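Local atomic coordinates of protein design 2L4HC2_11 (Synthetic construct, PDB entry 5J2L), a protein that self-assembles as a de novo designed helical hairpin into a homodimer, with specificity designed through modular hydrogen-bond networks. Residues A[9-14]-A[75-80]; A[15-20]-A[68-73]. One frame throughout, in Å; residues are numbered along the deposited sequence.

Interaction 1 (A[9-14]-A[75-80]); sequences YKLREA and EKIIRK
Leu11 and Ile77 meet through the ends of their branches. The CD1 methyl of Ile77 lies 3.7 Å from CD2 of Leu11 and 3.9 Å from the branching carbon CG of Leu11. The methyl thus sits against the CG-CD2 side of the leucine, with the two chains at a slant to one another. Ile77 sets out toward helix 7-41. Its CG1 stands opposite the carbonyl carbon (chi1 -66°), and the next bond is extended, which carries CD1 far out from its own helix. Leu11 leaves its helix at a slant, and its CD2 branch closes the gap. The backbones stay well apart, with CA of Leu11 and CA of Ile77 separated by 8.5 Å.

Lys10 touches the same methyl from a neighbouring position on its helix. Its CB is 4.1 Å from CD1 of Ile77. Beyond CB the lysine chain bends twice and folds back along its own helix, packing on Glu73 of helix 46-80 on the way. NZ then reaches OE1 of Glu13 at 2.7 Å, on the syn side of the carboxylate and 15° out of its plane. Lys10 thus gives its aliphatic root to the packing and its charge to a salt bridge one turn along its own helix.

A second salt bridge lies within helix 46-80. NH2 of Arg79 is 2.8 Å from OE2 of Glu75. The acceptor lies close to the guanidinium plane, and the carboxylate uses its anti lone pair. Glu75 OE2 also receives a bond from Gln15 of the second subunit. No hydrogen bond joins the two segments. Leu11 also packs on Arg81 of the second subunit. This is the side-chain packing of an antiparallel helical hairpin; two such hairpins form the dimeric four-helix bundle.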
ATOM      1  N   TYR A   9     -26.920  -3.937  -4.975  1.00 38.46           N
ATOM      2  CA  TYR A   9     -26.080  -4.194  -6.128  1.00 33.55           C
ATOM      3  C   TYR A   9     -24.702  -3.566  -5.943  1.00 36.38           C
ATOM      4  O   TYR A   9     -23.693  -4.233  -6.156  1.00 27.90           O
ATOM      5  CB  TYR A   9     -26.719  -3.655  -7.407  1.00 38.46           C
ATOM      6  CG  TYR A   9     -25.783  -3.705  -8.586  1.00 42.51           C
ATOM      7  CD1 TYR A   9     -25.653  -4.856  -9.354  1.00 52.14           C
ATOM      8  CD2 TYR A   9     -25.021  -2.584  -8.888  1.00 53.64           C
ATOM      9  CE1 TYR A   9     -24.775  -4.877 -10.427  1.00 48.75           C
ATOM     10  CE2 TYR A   9     -24.141  -2.603  -9.952  1.00 44.55           C
ATOM     11  CZ  TYR A   9     -24.021  -3.746 -10.723  1.00 47.44           C
ATOM     12  OH  TYR A   9     -23.157  -3.764 -11.788  1.00 56.40           O
ATOM     13  N   LYS A  10     -24.677  -2.288  -5.574  1.00 32.91           N
ATOM     14  CA  LYS A  10     -23.430  -1.548  -5.424  1.00 38.14           C
ATOM     15  C   LYS A  10     -22.612  -2.092  -4.253  1.00 31.89           C
ATOM     16  O   LYS A  10     -21.386  -2.092  -4.302  1.00 30.37           O
ATOM     17  CB  LYS A  10     -23.721  -0.049  -5.266  1.00 37.81           C
ATOM     18  CG  LYS A  10     -24.369   0.594  -6.497  1.00 51.39           C
ATOM     19  CD  LYS A  10     -23.448   0.557  -7.717  1.00 60.16           C
ATOM     20  CE  LYS A  10     -22.373   1.647  -7.673  1.00 60.73           C
ATOM     21  NZ  LYS A  10     -21.401   1.524  -8.814  1.00 64.66           N
ATOM     22  N   LEU A  11     -23.289  -2.580  -3.220  1.00 23.30           N
ATOM     23  CA  LEU A  11     -22.620  -3.177  -2.086  1.00 30.24           C
ATOM     24  C   LEU A  11     -21.946  -4.473  -2.524  1.00 27.92           C
ATOM     25  O   LEU A  11     -20.805  -4.733  -2.146  1.00 22.78           O
ATOM     26  CB  LEU A  11     -23.614  -3.416  -0.950  1.00 34.96           C
ATOM     27  CG  LEU A  11     -24.158  -2.148  -0.269  1.00 39.24           C
ATOM     28  CD1 LEU A  11     -25.304  -2.530   0.662  1.00 41.36           C
ATOM     29  CD2 LEU A  11     -23.038  -1.478   0.518  1.00 33.56           C
ATOM     30  N   ARG A  12     -22.626  -5.267  -3.364  1.00 25.24           N
ATOM     31  CA  ARG A  12     -22.001  -6.492  -3.871  1.00 24.67           C
ATOM     32  C   ARG A  12     -20.797  -6.138  -4.727  1.00 23.05           C
ATOM     33  O   ARG A  12     -19.757  -6.789  -4.623  1.00 28.39           O
ATOM     34  CB  ARG A  12     -22.983  -7.361  -4.637  1.00 29.34           C
ATOM     35  CG  ARG A  12     -24.000  -8.059  -3.745  1.00 32.14           C
ATOM     36  CD  ARG A  12     -24.756  -9.134  -4.457  1.00 35.77           C
ATOM     37  NE  ARG A  12     -25.575  -8.599  -5.524  1.00 29.41           N
ATOM     38  CZ  ARG A  12     -26.802  -8.086  -5.336  1.00 38.15           C
ATOM     39  NH1 ARG A  12     -27.310  -8.042  -4.124  1.00 36.54           N
ATOM     40  NH2 ARG A  12     -27.484  -7.625  -6.366  1.00 39.08           N
ATOM     41  N   GLU A  13     -20.928  -5.089  -5.538  1.00 25.94           N
ATOM     42  CA  GLU A  13     -19.828  -4.595  -6.354  1.00 26.31           C
ATOM     43  C   GLU A  13     -18.606  -4.256  -5.484  1.00 23.06           C
ATOM     44  O   GLU A  13     -17.490  -4.679  -5.782  1.00 22.55           O
ATOM     45  CB  GLU A  13     -20.241  -3.360  -7.143  1.00 34.14           C
ATOM     46  CG  GLU A  13     -19.135  -2.787  -8.012  1.00 42.01           C
ATOM     47  CD  GLU A  13     -19.549  -1.526  -8.728  1.00 57.72           C
ATOM     48  OE1 GLU A  13     -20.587  -1.008  -8.403  1.00 55.82           O
ATOM     49  OE2 GLU A  13     -18.837  -1.082  -9.600  1.00 62.27           O
ATOM     50  N   ALA A  14     -18.828  -3.478  -4.433  1.00 25.38           N
ATOM     51  CA  ALA A  14     -17.741  -3.068  -3.540  1.00 21.13           C
ATOM     52  C   ALA A  14     -17.100  -4.276  -2.874  1.00 27.55           C
ATOM     53  O   ALA A  14     -15.876  -4.334  -2.764  1.00 30.22           O
ATOM     54  CB  ALA A  14     -18.247  -2.088  -2.507  1.00 24.61           C
ATOM     55  N   GLU A  75     -19.886   6.083   0.872  1.00 41.72           N
ATOM     56  CA  GLU A  75     -20.345   7.369   1.393  1.00 45.97           C
ATOM     57  C   GLU A  75     -21.738   7.655   0.894  1.00 54.35           C
ATOM     58  O   GLU A  75     -22.620   8.029   1.662  1.00 49.92           O
ATOM     59  CB  GLU A  75     -19.425   8.522   0.976  1.00 45.63           C
ATOM     60  CG  GLU A  75     -19.940   9.894   1.415  1.00 65.16           C
ATOM     61  CD  GLU A  75     -19.103  11.065   0.924  1.00 75.94           C
ATOM     62  OE1 GLU A  75     -17.970  10.860   0.533  1.00 66.01           O
ATOM     63  OE2 GLU A  75     -19.624  12.167   0.910  1.00 75.39           O
ATOM     64  N   LYS A  76     -21.923   7.494  -0.408  1.00 47.04           N
ATOM     65  CA  LYS A  76     -23.192   7.774  -1.052  1.00 47.76           C
ATOM     66  C   LYS A  76     -24.295   6.890  -0.467  1.00 56.29           C
ATOM     67  O   LYS A  76     -25.404   7.355  -0.198  1.00 66.78           O
ATOM     68  CB  LYS A  76     -23.039   7.570  -2.549  1.00 40.10           C
ATOM     69  CG  LYS A  76     -22.124   8.589  -3.200  1.00 44.75           C
ATOM     70  CD  LYS A  76     -21.914   8.289  -4.672  1.00 43.40           C
ATOM     71  CE  LYS A  76     -20.817   9.172  -5.249  1.00 47.76           C
ATOM     72  NZ  LYS A  76     -20.497   8.823  -6.659  1.00 59.26           N
ATOM     73  N   ILE A  77     -23.971   5.617  -0.254  1.00 48.60           N
ATOM     74  CA  ILE A  77     -24.948   4.674   0.281  1.00 54.82           C
ATOM     75  C   ILE A  77     -25.284   4.992   1.743  1.00 69.51           C
ATOM     76  O   ILE A  77     -26.452   5.153   2.098  1.00 73.65           O
ATOM     77  CB  ILE A  77     -24.431   3.233   0.171  1.00 53.50           C
ATOM     78  CG1 ILE A  77     -24.310   2.829  -1.299  1.00 45.19           C
ATOM     79  CG2 ILE A  77     -25.388   2.296   0.897  1.00 60.78           C
ATOM     80  CD1 ILE A  77     -23.543   1.536  -1.514  1.00 49.81           C
ATOM     81  N   ILE A  78     -24.251   5.074   2.577  1.00 64.44           N
ATOM     82  CA  ILE A  78     -24.394   5.368   3.996  1.00 64.07           C
ATOM     83  C   ILE A  78     -25.053   6.722   4.207  1.00 70.09           C
ATOM     84  O   ILE A  78     -25.910   6.862   5.076  1.00 77.80           O
ATOM     85  CB  ILE A  78     -23.028   5.234   4.716  1.00 66.63           C
ATOM     86  CG1 ILE A  78     -22.654   3.740   4.755  1.00 70.23           C
ATOM     87  CG2 ILE A  78     -23.049   5.843   6.112  1.00 75.10           C
ATOM     88  CD1 ILE A  78     -21.236   3.462   5.199  1.00 65.19           C
ATOM     89  N   ARG A  79     -24.679   7.710   3.406  1.00 75.46           N
ATOM     90  CA  ARG A  79     -25.352   9.003   3.443  1.00 75.92           C
ATOM     91  C   ARG A  79     -26.848   8.760   3.373  1.00 85.17           C
ATOM     92  O   ARG A  79     -27.614   9.277   4.196  1.00 90.94           O
ATOM     93  CB  ARG A  79     -24.906   9.886   2.290  1.00 66.15           C
ATOM     94  CG  ARG A  79     -25.565  11.252   2.213  1.00 74.14           C
ATOM     95  CD  ARG A  79     -25.139  11.992   0.987  1.00 84.70           C
ATOM     96  NE  ARG A  79     -23.720  12.347   1.004  1.00 87.11           N
ATOM     97  CZ  ARG A  79     -23.205  13.467   1.559  1.00 79.58           C
ATOM     98  NH1 ARG A  79     -23.999  14.351   2.134  1.00 73.36           N
ATOM     99  NH2 ARG A  79     -21.893  13.679   1.525  1.00 74.23           N
ATOM    100  N   LYS A  80     -27.260   7.961   2.389  1.00 85.79           N
ATOM    101  CA  LYS A  80     -28.654   7.592   2.190  1.00 86.09           C
ATOM    102  C   LYS A  80     -29.173   6.735   3.343  1.00 87.69           C
ATOM    103  O   LYS A  80     -30.370   6.738   3.632  1.00 88.15           O
ATOM    104  CB  LYS A  80     -28.821   6.856   0.862  1.00 81.76           C
ATOM    105  CG  LYS A  80     -28.598   7.733  -0.353  1.00 80.88           C
ATOM    106  CD  LYS A  80     -28.754   6.945  -1.643  1.00 82.80           C
ATOM    107  CE  LYS A  80     -28.540   7.839  -2.864  1.00 85.44           C
ATOM    108  NZ  LYS A  80     -28.706   7.087  -4.141  1.00 92.79           N
TER

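Interaction 2 (A[15-20]-A[68-73]); sequences QRELDK and REIIEE
Glu17 carries its CG on the far side of CB from the backbone nitrogen (chi1 -178°), while Ile70 directs CG1 away from its carbonyl carbon (chi1 -68°) and extends to CD1. These torsions bring CG of Glu17 within 3.5 Å of CD1 of Ile70. CB of Glu17 is 4.0 Å from the same methyl. The glutamate therefore presents its methylene groups to the isoleucine. Its chain then bends, and OE2 is hydrogen-bonded to Gln21 NE2, one turn further along helix 7-41.

Leu18 meets the same methyl with its CD2 branch. CD2 of Leu18 is 3.7 Å from CD1 of Ile70, and CG of Leu18 is 4.0 Å from that atom. Ile70 therefore inserts a single methyl that meets both Glu17 and Leu18. Ile70 and Leu18 are buried, whereas Glu17 is partly exposed, so the packing runs from the apolar interior out to the hairpin's flank. No hydrogen bond spans the two segments.

Gln15, Asp19 and Arg68 place their polar groups on the side that faces the second subunit. Gln15 NE2 donates to Asp19 OD1 at 2.7 Å. The acceptor lies in the amide plane of Gln15, but the nitrogen stands 45° out of the carboxylate plane of Asp19. Gln15 NE2 also bonds to Glu75 OE2 of the second subunit, and Arg68 NH2 forms a salt bridge with Asp19 OD1 of that subunit. Such bonds between subunits are consistent with the network-based specificity sought in the design.

Within the hairpin, the contact joins helix 7-41 to the antiparallel helix 46-80. The second subunit packs alongside both: its Ile78 touches Leu18, and its Gln15 touches Ile71.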
ATOM      1  N   GLN A  15     -17.915  -5.231  -2.432  1.00 20.53           N
ATOM      2  CA  GLN A  15     -17.372  -6.420  -1.807  1.00 23.12           C
ATOM      3  C   GLN A  15     -16.537  -7.218  -2.781  1.00 31.64           C
ATOM      4  O   GLN A  15     -15.493  -7.744  -2.401  1.00 25.66           O
ATOM      5  CB  GLN A  15     -18.456  -7.309  -1.198  1.00 24.52           C
ATOM      6  CG  GLN A  15     -17.874  -8.570  -0.541  1.00 33.09           C
ATOM      7  CD  GLN A  15     -16.914  -8.280   0.621  1.00 46.44           C
ATOM      8  OE1 GLN A  15     -17.256  -7.551   1.561  1.00 44.39           O
ATOM      9  NE2 GLN A  15     -15.707  -8.853   0.557  1.00 33.77           N
ATOM     10  N   ARG A  16     -16.982  -7.312  -4.033  1.00 26.93           N
ATOM     11  CA  ARG A  16     -16.191  -8.022  -5.018  1.00 29.27           C
ATOM     12  C   ARG A  16     -14.853  -7.320  -5.181  1.00 26.58           C
ATOM     13  O   ARG A  16     -13.798  -7.962  -5.211  1.00 27.27           O
ATOM     14  CB  ARG A  16     -16.925  -8.134  -6.338  1.00 26.88           C
ATOM     15  CG  ARG A  16     -18.133  -9.045  -6.281  1.00 26.32           C
ATOM     16  CD  ARG A  16     -18.737  -9.267  -7.617  1.00 35.03           C
ATOM     17  NE  ARG A  16     -20.016  -9.951  -7.506  1.00 53.10           N
ATOM     18  CZ  ARG A  16     -21.215  -9.338  -7.591  1.00 42.04           C
ATOM     19  NH1 ARG A  16     -21.266  -8.042  -7.806  1.00 39.48           N
ATOM     20  NH2 ARG A  16     -22.335 -10.030  -7.471  1.00 48.36           N
ATOM     21  N   GLU A  17     -14.890  -5.989  -5.225  1.00 24.58           N
ATOM     22  CA  GLU A  17     -13.651  -5.235  -5.364  1.00 28.83           C
ATOM     23  C   GLU A  17     -12.733  -5.403  -4.143  1.00 31.21           C
ATOM     24  O   GLU A  17     -11.508  -5.441  -4.298  1.00 25.54           O
ATOM     25  CB  GLU A  17     -13.916  -3.768  -5.624  1.00 27.81           C
ATOM     26  CG  GLU A  17     -12.628  -2.979  -5.813  1.00 34.33           C
ATOM     27  CD  GLU A  17     -11.857  -3.392  -7.040  1.00 46.54           C
ATOM     28  OE1 GLU A  17     -12.481  -3.694  -8.031  1.00 51.00           O
ATOM     29  OE2 GLU A  17     -10.646  -3.423  -6.987  1.00 40.39           O
ATOM     30  N   LEU A  18     -13.319  -5.481  -2.945  1.00 25.69           N
ATOM     31  CA  LEU A  18     -12.542  -5.672  -1.724  1.00 25.66           C
ATOM     32  C   LEU A  18     -11.888  -7.057  -1.700  1.00 23.89           C
ATOM     33  O   LEU A  18     -10.756  -7.193  -1.235  1.00 26.18           O
ATOM     34  CB  LEU A  18     -13.411  -5.433  -0.492  1.00 22.56           C
ATOM     35  CG  LEU A  18     -13.809  -3.976  -0.271  1.00 22.71           C
ATOM     36  CD1 LEU A  18     -14.808  -3.884   0.863  1.00 31.85           C
ATOM     37  CD2 LEU A  18     -12.565  -3.150   0.051  1.00 19.09           C
ATOM     38  N   ASP A  19     -12.576  -8.064  -2.239  1.00 26.92           N
ATOM     39  CA  ASP A  19     -12.013  -9.409  -2.344  1.00 28.08           C
ATOM     40  C   ASP A  19     -10.743  -9.346  -3.182  1.00 31.37           C
ATOM     41  O   ASP A  19      -9.703  -9.894  -2.806  1.00 32.48           O
ATOM     42  CB  ASP A  19     -13.011 -10.388  -2.971  1.00 26.83           C
ATOM     43  CG  ASP A  19     -14.189 -10.747  -2.073  1.00 46.48           C
ATOM     44  OD1 ASP A  19     -14.116 -10.520  -0.887  1.00 51.66           O
ATOM     45  OD2 ASP A  19     -15.159 -11.252  -2.590  1.00 50.60           O
ATOM     46  N   LYS A  20     -10.840  -8.661  -4.318  1.00 28.74           N
ATOM     47  CA  LYS A  20      -9.690  -8.480  -5.187  1.00 25.34           C
ATOM     48  C   LYS A  20      -8.559  -7.784  -4.456  1.00 31.74           C
ATOM     49  O   LYS A  20      -7.401  -8.194  -4.564  1.00 25.69           O
ATOM     50  CB  LYS A  20     -10.047  -7.693  -6.451  1.00 27.71           C
ATOM     51  CG  LYS A  20      -8.850  -7.505  -7.378  1.00 50.20           C
ATOM     52  CD  LYS A  20      -9.229  -6.843  -8.692  1.00 54.06           C
ATOM     53  CE  LYS A  20      -8.038  -6.824  -9.653  1.00 59.40           C
ATOM     54  NZ  LYS A  20      -6.988  -5.841  -9.257  1.00 53.51           N
ATOM     55  N   ARG A  68     -10.091   4.440  -2.147  1.00 24.60           N
ATOM     56  CA  ARG A  68     -10.676   5.768  -2.070  1.00 30.54           C
ATOM     57  C   ARG A  68     -12.015   5.777  -2.805  1.00 30.08           C
ATOM     58  O   ARG A  68     -13.000   6.323  -2.306  1.00 26.42           O
ATOM     59  CB  ARG A  68      -9.707   6.808  -2.615  1.00 30.50           C
ATOM     60  CG  ARG A  68     -10.136   8.262  -2.510  1.00 37.01           C
ATOM     61  CD  ARG A  68      -9.037   9.181  -2.949  1.00 32.97           C
ATOM     62  NE  ARG A  68      -7.860   9.028  -2.087  1.00 36.75           N
ATOM     63  CZ  ARG A  68      -7.701   9.600  -0.865  1.00 41.99           C
ATOM     64  NH1 ARG A  68      -8.612  10.406  -0.372  1.00 45.93           N
ATOM     65  NH2 ARG A  68      -6.633   9.358  -0.121  1.00 36.49           N
ATOM     66  N   GLU A  69     -12.036   5.131  -3.977  1.00 30.73           N
ATOM     67  CA  GLU A  69     -13.241   5.012  -4.799  1.00 30.55           C
ATOM     68  C   GLU A  69     -14.353   4.255  -4.074  1.00 33.32           C
ATOM     69  O   GLU A  69     -15.507   4.693  -4.073  1.00 31.07           O
ATOM     70  CB  GLU A  69     -12.912   4.326  -6.137  1.00 30.85           C
ATOM     71  CG  GLU A  69     -12.080   5.182  -7.085  1.00 40.14           C
ATOM     72  CD  GLU A  69     -11.661   4.489  -8.372  1.00 51.81           C
ATOM     73  OE1 GLU A  69     -12.054   3.368  -8.607  1.00 49.51           O
ATOM     74  OE2 GLU A  69     -10.931   5.098  -9.123  1.00 55.42           O
ATOM     75  N   ILE A  70     -13.987   3.138  -3.441  1.00 23.69           N
ATOM     76  CA  ILE A  70     -14.929   2.331  -2.695  1.00 26.09           C
ATOM     77  C   ILE A  70     -15.517   3.152  -1.581  1.00 28.64           C
ATOM     78  O   ILE A  70     -16.730   3.159  -1.392  1.00 27.31           O
ATOM     79  CB  ILE A  70     -14.260   1.047  -2.142  1.00 23.98           C
ATOM     80  CG1 ILE A  70     -13.903   0.111  -3.297  1.00 27.84           C
ATOM     81  CG2 ILE A  70     -15.173   0.361  -1.128  1.00 24.67           C
ATOM     82  CD1 ILE A  70     -12.995  -1.027  -2.899  1.00 29.21           C
ATOM     83  N   ILE A  71     -14.664   3.859  -0.857  1.00 27.12           N
ATOM     84  CA  ILE A  71     -15.136   4.685   0.235  1.00 25.93           C
ATOM     85  C   ILE A  71     -16.137   5.723  -0.248  1.00 24.80           C
ATOM     86  O   ILE A  71     -17.173   5.908   0.386  1.00 29.40           O
ATOM     87  CB  ILE A  71     -13.968   5.338   0.980  1.00 26.89           C
ATOM     88  CG1 ILE A  71     -13.191   4.241   1.738  1.00 26.18           C
ATOM     89  CG2 ILE A  71     -14.484   6.423   1.911  1.00 35.19           C
ATOM     90  CD1 ILE A  71     -11.861   4.699   2.283  1.00 27.91           C
ATOM     91  N   GLU A  72     -15.845   6.374  -1.367  1.00 29.91           N
ATOM     92  CA  GLU A  72     -16.748   7.390  -1.896  1.00 33.44           C
ATOM     93  C   GLU A  72     -18.117   6.799  -2.220  1.00 37.75           C
ATOM     94  O   GLU A  72     -19.146   7.409  -1.918  1.00 39.79           O
ATOM     95  CB  GLU A  72     -16.147   8.068  -3.119  1.00 35.36           C
ATOM     96  CG  GLU A  72     -14.939   8.937  -2.795  1.00 38.63           C
ATOM     97  CD  GLU A  72     -14.340   9.611  -4.000  1.00 52.40           C
ATOM     98  OE1 GLU A  72     -14.940   9.562  -5.049  1.00 59.98           O
ATOM     99  OE2 GLU A  72     -13.280  10.179  -3.869  1.00 57.04           O
ATOM    100  N   GLU A  73     -18.133   5.606  -2.806  1.00 33.10           N
ATOM    101  CA  GLU A  73     -19.401   4.978  -3.126  1.00 38.46           C
ATOM    102  C   GLU A  73     -20.131   4.525  -1.852  1.00 39.71           C
ATOM    103  O   GLU A  73     -21.355   4.666  -1.761  1.00 36.87           O
ATOM    104  CB  GLU A  73     -19.182   3.843  -4.129  1.00 31.27           C
ATOM    105  CG  GLU A  73     -18.787   4.310  -5.541  1.00 47.82           C
ATOM    106  CD  GLU A  73     -19.869   5.125  -6.255  1.00 56.16           C
ATOM    107  OE1 GLU A  73     -21.019   4.796  -6.083  1.00 46.36           O
ATOM    108  OE2 GLU A  73     -19.554   6.046  -6.995  1.00 60.27           O
TER

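Overall arrangement
From the N terminus, helix 7-41 supplies residues 9-14 to interaction 1 and then residues 15-20 to interaction 2. The chain turns after this helix and returns as helix 46-80. Residues 68-73 close the inner loop first. Residues 75-80 close the outer loop near the C terminus, so interaction 2 is nested inside interaction 1. The two centres are about 9 Å apart, on the same side of the chain's centre. They also touch directly, through Lys10 with Glu73 and Ala14 with Ile70. Together they hold the start of helix 7-41 against the end of helix 46-80, at the open end of the hairpin away from its connecting loop. Both meet the second subunit.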